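Local coordinates for ralf, proline/betaine transporter (Legionella pneumophila, PDB 4D7Q), which probably acts as a guanine-nucleotide exchange factor through its Sec7 domain, here fused in an engineered chimera to the capping domain of a Rickettsia homologue, at residues N237-L242 with A324-K329; P207-N212 with L318-T323; Q91-G96 with E187-E192. The protein carries 2 engineered substitutions. One frame throughout, in Å; residues are numbered along the deposited sequence.

Contact 1. Residues N237-L242 with A324-K329; sequences NIFPKL and ASFETK
Phe239 and Phe326 meet in an offset edge-to-face pair, the edge of Phe239 turned to the face of Phe326 with the ring planes at 66° and the centroids 6.0 Å apart. Just before it, Asn237 braces its own loop: ND2 donates to Leu242 O over 2.8 Å, and OD1 receives a weak bond from Phe239 N. Ile238 lays CD1 over one face of the Phe239 ring, offset toward the rim. Chi1 of -53° puts CG of Phe239 anti to its carbonyl carbon; the side chain runs beside that of Phe326 in the same direction, and CE1 comes within 4.0 Å of Phe326 CZ, while Ser325 CB sits in plane at the edge. Pro240 sets CD 3.4 Å from Ser325 O. Lys241 N then donates to Ser325 OG at 3.1 Å and 156°, and its aliphatic chain runs on past this hydroxyl, CE approaching Ala324 O. Ser325 OG also bonds to Gln321 O, one turn back, tying loop to helix. Leu242 N bonds to Phe239 O, closing a type I beta turn with Pro240 and Lys241 at its corners, packed against the C-terminal end of helix 313-325 in the Rickettsia-derived capping domain.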
loop_
_atom_site.group_PDB
_atom_site.type_symbol
_atom_site.label_atom_id
_atom_site.label_comp_id
_atom_site.label_asym_id
_atom_site.label_seq_id
_atom_site.Cartn_x
_atom_site.Cartn_y
_atom_site.Cartn_z
ATOM N N ASN A 237 -4.171 -23.951 -13.084
ATOM C CA ASN A 237 -3.943 -24.487 -11.750
ATOM C C ASN A 237 -2.620 -25.275 -11.746
ATOM O O ASN A 237 -2.565 -26.439 -12.128
ATOM C CB ASN A 237 -5.138 -25.316 -11.273
ATOM C CG ASN A 237 -4.996 -25.945 -9.898
ATOM O OD1 ASN A 237 -4.009 -25.762 -9.185
ATOM N ND2 ASN A 237 -5.997 -26.704 -9.486
ATOM N N ILE A 238 -1.541 -24.599 -11.351
ATOM C CA ILE A 238 -0.184 -25.167 -11.275
ATOM C C ILE A 238 0.229 -25.359 -9.798
ATOM O O ILE A 238 1.401 -25.568 -9.493
ATOM C CB ILE A 238 0.802 -24.236 -12.070
ATOM C CG1 ILE A 238 0.549 -22.731 -11.770
ATOM C CG2 ILE A 238 0.658 -24.480 -13.583
ATOM C CD1 ILE A 238 1.430 -22.083 -10.768
ATOM N N PHE A 239 -0.750 -25.274 -8.895
ATOM C CA PHE A 239 -0.567 -25.331 -7.448
ATOM C C PHE A 239 -0.605 -26.769 -6.910
ATOM O O PHE A 239 -1.673 -27.392 -6.923
ATOM C CB PHE A 239 -1.591 -24.395 -6.760
ATOM C CG PHE A 239 -1.543 -22.988 -7.319
ATOM C CD1 PHE A 239 -0.527 -22.110 -6.952
ATOM C CD2 PHE A 239 -2.485 -22.559 -8.246
ATOM C CE1 PHE A 239 -0.466 -20.817 -7.492
ATOM C CE2 PHE A 239 -2.421 -21.272 -8.794
ATOM C CZ PHE A 239 -1.407 -20.408 -8.414
ATOM N N PRO A 240 0.561 -27.324 -6.465
ATOM C CA PRO A 240 0.582 -28.726 -5.998
ATOM C C PRO A 240 -0.389 -29.108 -4.876
ATOM O O PRO A 240 -0.796 -30.255 -4.834
ATOM C CB PRO A 240 2.053 -28.958 -5.612
ATOM C CG PRO A 240 2.817 -27.932 -6.365
ATOM C CD PRO A 240 1.923 -26.741 -6.452
ATOM N N LYS A 241 -0.784 -28.165 -3.992
ATOM C CA LYS A 241 -1.722 -28.465 -2.896
ATOM C C LYS A 241 -3.180 -28.369 -3.348
ATOM O O LYS A 241 -4.090 -28.667 -2.569
ATOM C CB LYS A 241 -1.475 -27.557 -1.672
ATOM C CG LYS A 241 -0.039 -27.554 -1.141
ATOM C CD LYS A 241 0.365 -28.873 -0.485
ATOM C CE LYS A 241 1.700 -28.743 0.207
ATOM N NZ LYS A 241 2.457 -30.026 0.195
ATOM N N LEU A 242 -3.367 -27.970 -4.590
ATOM C CA LEU A 242 -4.678 -27.776 -5.153
ATOM C C LEU A 242 -4.963 -28.603 -6.420
ATOM O O LEU A 242 -5.863 -28.302 -7.167
ATOM C CB LEU A 242 -4.902 -26.284 -5.397
ATOM C CG LEU A 242 -4.979 -25.383 -4.167
ATOM C CD1 LEU A 242 -4.956 -23.925 -4.564
ATOM C CD2 LEU A 242 -6.213 -25.663 -3.334
ATOM N N ALA A 324 1.339 -22.493 0.455
ATOM C CA ALA A 324 2.100 -23.731 0.668
ATOM C C ALA A 324 2.457 -24.440 -0.645
ATOM O O ALA A 324 3.348 -25.284 -0.650
ATOM C CB ALA A 324 1.342 -24.660 1.602
ATOM N N SER A 325 1.794 -24.057 -1.756
ATOM C CA SER A 325 2.021 -24.590 -3.098
ATOM C C SER A 325 3.311 -24.057 -3.715
ATOM O O SER A 325 3.864 -24.693 -4.607
ATOM C CB SER A 325 0.834 -24.291 -4.006
ATOM O OG SER A 325 -0.283 -25.096 -3.673
ATOM N N PHE A 326 3.775 -22.886 -3.279
ATOM C CA PHE A 326 5.034 -22.354 -3.774
ATOM C C PHE A 326 6.139 -23.150 -3.099
ATOM O O PHE A 326 5.990 -23.540 -1.941
ATOM C CB PHE A 326 5.150 -20.826 -3.529
ATOM C CG PHE A 326 4.248 -20.016 -4.449
ATOM C CD1 PHE A 326 4.685 -19.623 -5.712
ATOM C CD2 PHE A 326 2.944 -19.702 -4.076
ATOM C CE1 PHE A 326 3.844 -18.909 -6.575
ATOM C CE2 PHE A 326 2.094 -18.992 -4.947
ATOM C CZ PHE A 326 2.553 -18.593 -6.185
ATOM N N GLU A 327 7.205 -23.475 -3.838
ATOM C CA GLU A 327 8.326 -24.250 -3.289
ATOM C C GLU A 327 9.026 -23.516 -2.153
ATOM O O GLU A 327 9.419 -24.142 -1.171
ATOM C CB GLU A 327 9.342 -24.580 -4.383
ATOM C CG GLU A 327 8.903 -25.698 -5.311
ATOM C CD GLU A 327 9.953 -26.110 -6.323
ATOM O OE1 GLU A 327 10.869 -25.303 -6.601
ATOM O OE2 GLU A 327 9.852 -27.242 -6.849
ATOM N N THR A 328 9.155 -22.192 -2.278
ATOM C CA THR A 328 9.796 -21.339 -1.276
ATOM C C THR A 328 8.936 -21.220 -0.029
ATOM O O THR A 328 7.736 -20.904 -0.118
ATOM C CB THR A 328 10.083 -19.947 -1.849
ATOM O OG1 THR A 328 10.533 -20.056 -3.202
ATOM C CG2 THR A 328 11.093 -19.161 -1.011
ATOM N N LYS A 329 9.549 -21.445 1.142
ATOM C CA LYS A 329 8.813 -21.249 2.388
ATOM C C LYS A 329 8.531 -19.736 2.564
ATOM O O LYS A 329 9.271 -18.890 2.042
ATOM C CB LYS A 329 9.520 -21.885 3.609
ATOM C CG LYS A 329 10.793 -21.187 4.074
ATOM C CD LYS A 329 11.276 -21.729 5.426
ATOM C CE LYS A 329 12.595 -21.116 5.846
ATOM N NZ LYS A 329 13.064 -21.639 7.159
#

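Contact 2. Residues P207-N212 with L318-T323; sequences PGYQIN and LAAQIT
Tyr209 and Thr323 cross obliquely, the tyrosine reaching from strand 208-212 toward the helix, the threonine meeting the CB end of its side chain. Thr323 OG1 lies 3.3 Å from Tyr209 CD2, and Thr323 CG2 lies 3.6 Å from Tyr209 CB, so both branches of the threonine are used. Farther out, the ring comes against the peptide link of Ala319 and Ala320, with CE2 3.7 Å from Ala320 N. Ala319 CB touches the same CE2, and Ala320 CB sits 3.5 Å from Tyr209 OH. Next but one along the strand, Ile211 also turns toward the helix and brings CD1 to 4.3 Å from Thr323 CG2. Strand and helix segments run nearly parallel, at 12°, with their axes 9.4 Å apart at closest approach. Thr323 has OG1 anti to its carbonyl carbon (chi1 -49°), and OG1 donates back to Ala319 O at 2.7 Å, meeting it from the face of that carbonyl opposite Thr323 N. Tyr209 OH bonds to Leu344 O of helix 341-351. No hydrogen bond joins the two segments: the buried hydroxyls are satisfied within the helix and by a second helix, so van der Waals contact is what joins these two segments.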
loop_
_atom_site.group_PDB
_atom_site.type_symbol
_atom_site.label_atom_id
_atom_site.label_comp_id
_atom_site.label_asym_id
_atom_site.label_seq_id
_atom_site.Cartn_x
_atom_site.Cartn_y
_atom_site.Cartn_z
ATOM N N PRO A 207 0.096 -7.516 5.378
ATOM C CA PRO A 207 -0.872 -8.501 5.901
ATOM C C PRO A 207 -0.981 -9.750 5.030
ATOM O O PRO A 207 -0.934 -9.669 3.792
ATOM C CB PRO A 207 -2.204 -7.727 5.880
ATOM C CG PRO A 207 -1.811 -6.301 5.982
ATOM C CD PRO A 207 -0.550 -6.199 5.188
ATOM N N GLY A 208 -1.135 -10.890 5.691
ATOM C CA GLY A 208 -1.251 -12.178 5.031
ATOM C C GLY A 208 0.087 -12.868 4.911
ATOM O O GLY A 208 0.954 -12.710 5.773
ATOM N N TYR A 209 0.257 -13.629 3.828
ATOM C CA TYR A 209 1.475 -14.393 3.562
ATOM C C TYR A 209 2.352 -13.700 2.541
ATOM O O TYR A 209 1.862 -13.247 1.498
ATOM C CB TYR A 209 1.119 -15.784 3.059
ATOM C CG TYR A 209 0.154 -16.535 3.943
ATOM C CD1 TYR A 209 0.587 -17.149 5.119
ATOM C CD2 TYR A 209 -1.176 -16.717 3.559
ATOM C CE1 TYR A 209 -0.289 -17.896 5.906
ATOM C CE2 TYR A 209 -2.061 -17.451 4.342
ATOM C CZ TYR A 209 -1.610 -18.059 5.503
ATOM O OH TYR A 209 -2.502 -18.784 6.257
ATOM N N GLN A 210 3.641 -13.594 2.857
ATOM C CA GLN A 210 4.590 -12.909 1.984
ATOM C C GLN A 210 5.794 -13.782 1.738
ATOM O O GLN A 210 6.284 -14.428 2.653
ATOM C CB GLN A 210 5.016 -11.556 2.574
ATOM C CG GLN A 210 5.856 -10.680 1.614
ATOM C CD GLN A 210 6.052 -9.277 2.130
ATOM O OE1 GLN A 210 5.163 -8.687 2.731
ATOM N NE2 GLN A 210 7.203 -8.689 1.858
ATOM N N ILE A 211 6.245 -13.818 0.483
ATOM C CA ILE A 211 7.435 -14.557 0.083
ATOM C C ILE A 211 8.353 -13.574 -0.639
ATOM O O ILE A 211 8.055 -13.159 -1.769
ATOM C CB ILE A 211 7.169 -15.843 -0.744
ATOM C CG1 ILE A 211 5.962 -16.675 -0.210
ATOM C CG2 ILE A 211 8.471 -16.676 -0.809
ATOM C CD1 ILE A 211 5.617 -17.985 -1.051
ATOM N N ASN A 212 9.446 -13.171 0.040
ATOM C CA ASN A 212 10.426 -12.252 -0.534
ATOM C C ASN A 212 11.475 -13.021 -1.283
ATOM O O ASN A 212 11.648 -14.206 -1.029
ATOM C CB ASN A 212 11.143 -11.470 0.558
ATOM C CG ASN A 212 10.284 -10.480 1.255
ATOM O OD1 ASN A 212 9.320 -9.950 0.691
ATOM N ND2 ASN A 212 10.667 -10.170 2.477
ATOM N N LEU A 318 -7.851 -21.499 1.516
ATOM C CA LEU A 318 -7.387 -21.347 0.134
ATOM C C LEU A 318 -6.118 -20.492 0.055
ATOM O O LEU A 318 -5.172 -20.908 -0.628
ATOM C CB LEU A 318 -8.508 -20.793 -0.781
ATOM C CG LEU A 318 -8.179 -20.594 -2.280
ATOM C CD1 LEU A 318 -7.828 -21.926 -2.981
ATOM C CD2 LEU A 318 -9.317 -19.922 -2.989
ATOM N N ALA A 319 -6.048 -19.364 0.816
ATOM C CA ALA A 319 -4.841 -18.524 0.827
ATOM C C ALA A 319 -3.637 -19.326 1.374
ATOM O O ALA A 319 -2.582 -19.304 0.742
ATOM C CB ALA A 319 -5.059 -17.245 1.629
ATOM N N ALA A 320 -3.832 -20.138 2.451
ATOM C CA ALA A 320 -2.758 -20.994 2.985
ATOM C C ALA A 320 -2.349 -22.112 2.011
ATOM O O ALA A 320 -1.158 -22.407 1.930
ATOM C CB ALA A 320 -3.141 -21.581 4.335
ATOM N N GLN A 321 -3.323 -22.719 1.268
ATOM C CA GLN A 321 -3.056 -23.791 0.267
ATOM C C GLN A 321 -2.218 -23.261 -0.891
ATOM O O GLN A 321 -1.274 -23.921 -1.331
ATOM C CB GLN A 321 -4.366 -24.395 -0.286
ATOM C CG GLN A 321 -5.119 -25.234 0.740
ATOM C CD GLN A 321 -6.485 -25.678 0.282
ATOM O OE1 GLN A 321 -7.343 -24.878 -0.086
ATOM N NE2 GLN A 321 -6.731 -26.967 0.345
ATOM N N ILE A 322 -2.584 -22.072 -1.389
ATOM C CA ILE A 322 -1.885 -21.381 -2.479
ATOM C C ILE A 322 -0.464 -21.086 -2.020
ATOM O O ILE A 322 0.485 -21.396 -2.750
ATOM C CB ILE A 322 -2.636 -20.084 -2.880
ATOM C CG1 ILE A 322 -3.969 -20.428 -3.604
ATOM C CG2 ILE A 322 -1.725 -19.154 -3.750
ATOM C CD1 ILE A 322 -5.005 -19.263 -3.682
ATOM N N THR A 323 -0.322 -20.514 -0.795
ATOM C CA THR A 323 0.991 -20.171 -0.241
ATOM C C THR A 323 1.886 -21.391 -0.094
ATOM O O THR A 323 3.043 -21.348 -0.504
ATOM C CB THR A 323 0.875 -19.388 1.072
ATOM O OG1 THR A 323 -0.051 -18.316 0.919
ATOM C CG2 THR A 323 2.191 -18.806 1.478
#

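Contact 3. Residues Q91-G96 with E187-E192; sequences QSFVEG and EELYSE. With GOL (glycerol), chain F.
A capping box starts helix 93-102 of the Legionella Sec7 domain, and its N-cap serine also reaches helix 183-195: Ser92 OG donates to Glu192 OE1 at 2.5 Å, a short bond to the syn lone pair. The same OG accepts from Glu95 N, and Glu95 OE1 takes Ser92 N on its anti side at 3.0 Å, completing the box. Ser92 OG lies between its backbone N and carbonyl carbon (chi1 84°), facing both Glu95 N and the glutamate. A glycerol, probably from the crystallisation liquor, extends the bridge: its O2 accepts from Val94 N and donates to Glu192 OE2 over 2.6 Å, and its O1 accepts from Phe93 N. The Glu192 carboxylate thus faces the amino end of the helix, whose dipole probably favours its negative charge, although the nearby Glu95 carboxylate would act against this. The Val94 and Glu192 side chains run antiparallel, Val94 CG1 3.7 Å from Glu192 CB. On the apolar side, Leu189 CD1 touches both Phe93 CD2, at 3.7 Å, and Val94 CG2. Phe93 and Leu189, side by side, both rest on Thr145 of helix 135-152; Phe93 also packs edge-to-face with Tyr124 of helix 110-127, Leu189 against Leu168 of helix 165-171.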
loop_
_atom_site.group_PDB
_atom_site.type_symbol
_atom_site.label_atom_id
_atom_site.label_comp_id
_atom_site.label_asym_id
_atom_site.label_seq_id
_atom_site.Cartn_x
_atom_site.Cartn_y
_atom_site.Cartn_z
ATOM N N GLN A 91 2.702 25.537 2.278
ATOM C CA GLN A 91 3.772 24.546 2.294
ATOM C C GLN A 91 4.212 24.301 0.864
ATOM O O GLN A 91 3.402 24.280 -0.012
ATOM C CB GLN A 91 3.287 23.214 2.899
ATOM C CG GLN A 91 3.333 23.071 4.408
ATOM C CD GLN A 91 3.579 21.665 4.923
ATOM O OE1 GLN A 91 2.739 20.791 4.831
ATOM N NE2 GLN A 91 4.727 21.464 5.519
ATOM N N SER A 92 5.495 24.104 0.639
ATOM C CA SER A 92 6.000 23.762 -0.661
ATOM C C SER A 92 5.575 22.338 -1.013
ATOM O O SER A 92 5.189 21.620 -0.161
ATOM C CB SER A 92 7.497 23.909 -0.699
ATOM O OG SER A 92 8.117 22.796 -0.214
ATOM N N PHE A 93 5.625 21.989 -2.280
ATOM C CA PHE A 93 5.165 20.695 -2.711
ATOM C C PHE A 93 5.990 19.607 -2.019
ATOM O O PHE A 93 5.470 18.734 -1.438
ATOM C CB PHE A 93 5.195 20.544 -4.230
ATOM C CG PHE A 93 4.794 19.192 -4.695
ATOM C CD1 PHE A 93 3.487 18.883 -4.884
ATOM C CD2 PHE A 93 5.718 18.233 -4.923
ATOM C CE1 PHE A 93 3.108 17.635 -5.283
ATOM C CE2 PHE A 93 5.350 16.980 -5.315
ATOM C CZ PHE A 93 4.045 16.679 -5.507
ATOM N N VAL A 94 7.294 19.741 -2.076
ATOM C CA VAL A 94 8.236 18.787 -1.466
ATOM C C VAL A 94 8.028 18.700 0.068
ATOM O O VAL A 94 7.956 17.588 0.594
ATOM C CB VAL A 94 9.714 19.083 -1.873
ATOM C CG1 VAL A 94 10.704 18.166 -1.141
ATOM C CG2 VAL A 94 9.904 18.961 -3.376
ATOM N N GLU A 95 7.870 19.855 0.770
ATOM C CA GLU A 95 7.627 19.868 2.232
ATOM C C GLU A 95 6.345 19.104 2.581
ATOM O O GLU A 95 6.347 18.329 3.525
ATOM C CB GLU A 95 7.476 21.305 2.793
ATOM C CG GLU A 95 8.729 22.158 2.820
ATOM C CD GLU A 95 8.523 23.609 3.242
ATOM O OE1 GLU A 95 7.455 24.198 2.937
ATOM O OE2 GLU A 95 9.463 24.171 3.851
ATOM N N GLY A 96 5.257 19.394 1.862
ATOM C CA GLY A 96 3.947 18.777 2.070
ATOM C C GLY A 96 3.985 17.281 1.864
ATOM O O GLY A 96 3.496 16.525 2.704
ATOM N N GLU A 187 13.257 23.893 -10.566
ATOM C CA GLU A 187 14.580 24.173 -9.985
ATOM C C GLU A 187 14.493 24.143 -8.459
ATOM O O GLU A 187 15.381 23.601 -7.802
ATOM C CB GLU A 187 15.094 25.532 -10.452
ATOM C CG GLU A 187 15.598 25.528 -11.877
ATOM C CD GLU A 187 15.659 26.894 -12.530
ATOM O OE1 GLU A 187 15.692 27.910 -11.801
ATOM O OE2 GLU A 187 15.688 26.946 -13.777
ATOM N N GLU A 188 13.395 24.659 -7.945
ATOM C CA GLU A 188 13.087 24.692 -6.531
ATOM C C GLU A 188 12.707 23.305 -5.998
ATOM O O GLU A 188 13.148 22.907 -4.955
ATOM C CB GLU A 188 11.996 25.716 -6.242
ATOM C CG GLU A 188 12.462 27.150 -6.407
ATOM C CD GLU A 188 11.351 28.195 -6.531
ATOM O OE1 GLU A 188 10.148 27.852 -6.652
ATOM O OE2 GLU A 188 11.699 29.397 -6.525
ATOM N N LEU A 189 11.893 22.596 -6.750
ATOM C CA LEU A 189 11.572 21.224 -6.474
ATOM C C LEU A 189 12.826 20.369 -6.316
ATOM O O LEU A 189 12.998 19.737 -5.327
ATOM C CB LEU A 189 10.668 20.658 -7.548
ATOM C CG LEU A 189 10.113 19.287 -7.201
ATOM C CD1 LEU A 189 8.626 19.278 -6.943
ATOM C CD2 LEU A 189 10.460 18.309 -8.273
ATOM N N TYR A 190 13.697 20.420 -7.306
ATOM C CA TYR A 190 14.972 19.751 -7.257
ATOM C C TYR A 190 15.864 20.133 -6.059
ATOM O O TYR A 190 16.380 19.281 -5.417
ATOM C CB TYR A 190 15.717 19.931 -8.563
ATOM C CG TYR A 190 16.897 19.025 -8.723
ATOM C CD1 TYR A 190 18.119 19.340 -8.178
ATOM C CD2 TYR A 190 16.787 17.866 -9.432
ATOM C CE1 TYR A 190 19.190 18.503 -8.315
ATOM C CE2 TYR A 190 17.853 17.024 -9.584
ATOM C CZ TYR A 190 19.052 17.352 -9.021
ATOM O OH TYR A 190 20.101 16.535 -9.177
ATOM N N SER A 191 15.996 21.424 -5.799
ATOM C CA SER A 191 16.763 21.949 -4.667
ATOM C C SER A 191 16.277 21.364 -3.330
ATOM O O SER A 191 17.093 20.960 -2.515
ATOM C CB SER A 191 16.682 23.478 -4.637
ATOM O OG SER A 191 17.427 23.973 -3.536
ATOM N N GLU A 192 14.948 21.273 -3.132
ATOM C CA GLU A 192 14.359 20.732 -1.899
ATOM C C GLU A 192 14.508 19.225 -1.803
ATOM O O GLU A 192 14.711 18.705 -0.705
ATOM C CB GLU A 192 12.892 21.104 -1.805
ATOM C CG GLU A 192 12.648 22.589 -1.659
ATOM C CD GLU A 192 11.176 22.882 -1.509
ATOM O OE1 GLU A 192 10.575 22.388 -0.533
ATOM O OE2 GLU A 192 10.608 23.539 -2.405
HETATM C C1 GOL F . 7.297 24.149 -4.045
HETATM O O1 GOL F . 5.944 23.933 -4.281
HETATM C C2 GOL F . 8.061 22.943 -4.537
HETATM O O2 GOL F . 8.694 22.239 -3.512
HETATM C C3 GOL F . 9.044 23.314 -5.616
HETATM O O3 GOL F . 8.527 24.301 -6.447
#

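From the N terminus, contact 3 comes first, closing a mainly helical excursion of 90 residues within the Legionella Sec7 domain by joining helices 93-102 and 183-195. In the Rickettsia-derived capping domain, contacts 1 and 2 cross: strand 208-214 precedes the 237-242 loop, and their partners follow in the same order on helix 313-325 and just beyond. Contact 2 closes 105 residues and contact 1 closes 81, both of mixed helix and strand. Contact 2 packs that helix on the antiparallel sheet; contact 1 adds the loop before strand 248-252. They touch where Thr328 meets Ile211 and Leu242 meets Gln321. Contact 3 stands apart, its centre 40 Å from that of contact 2.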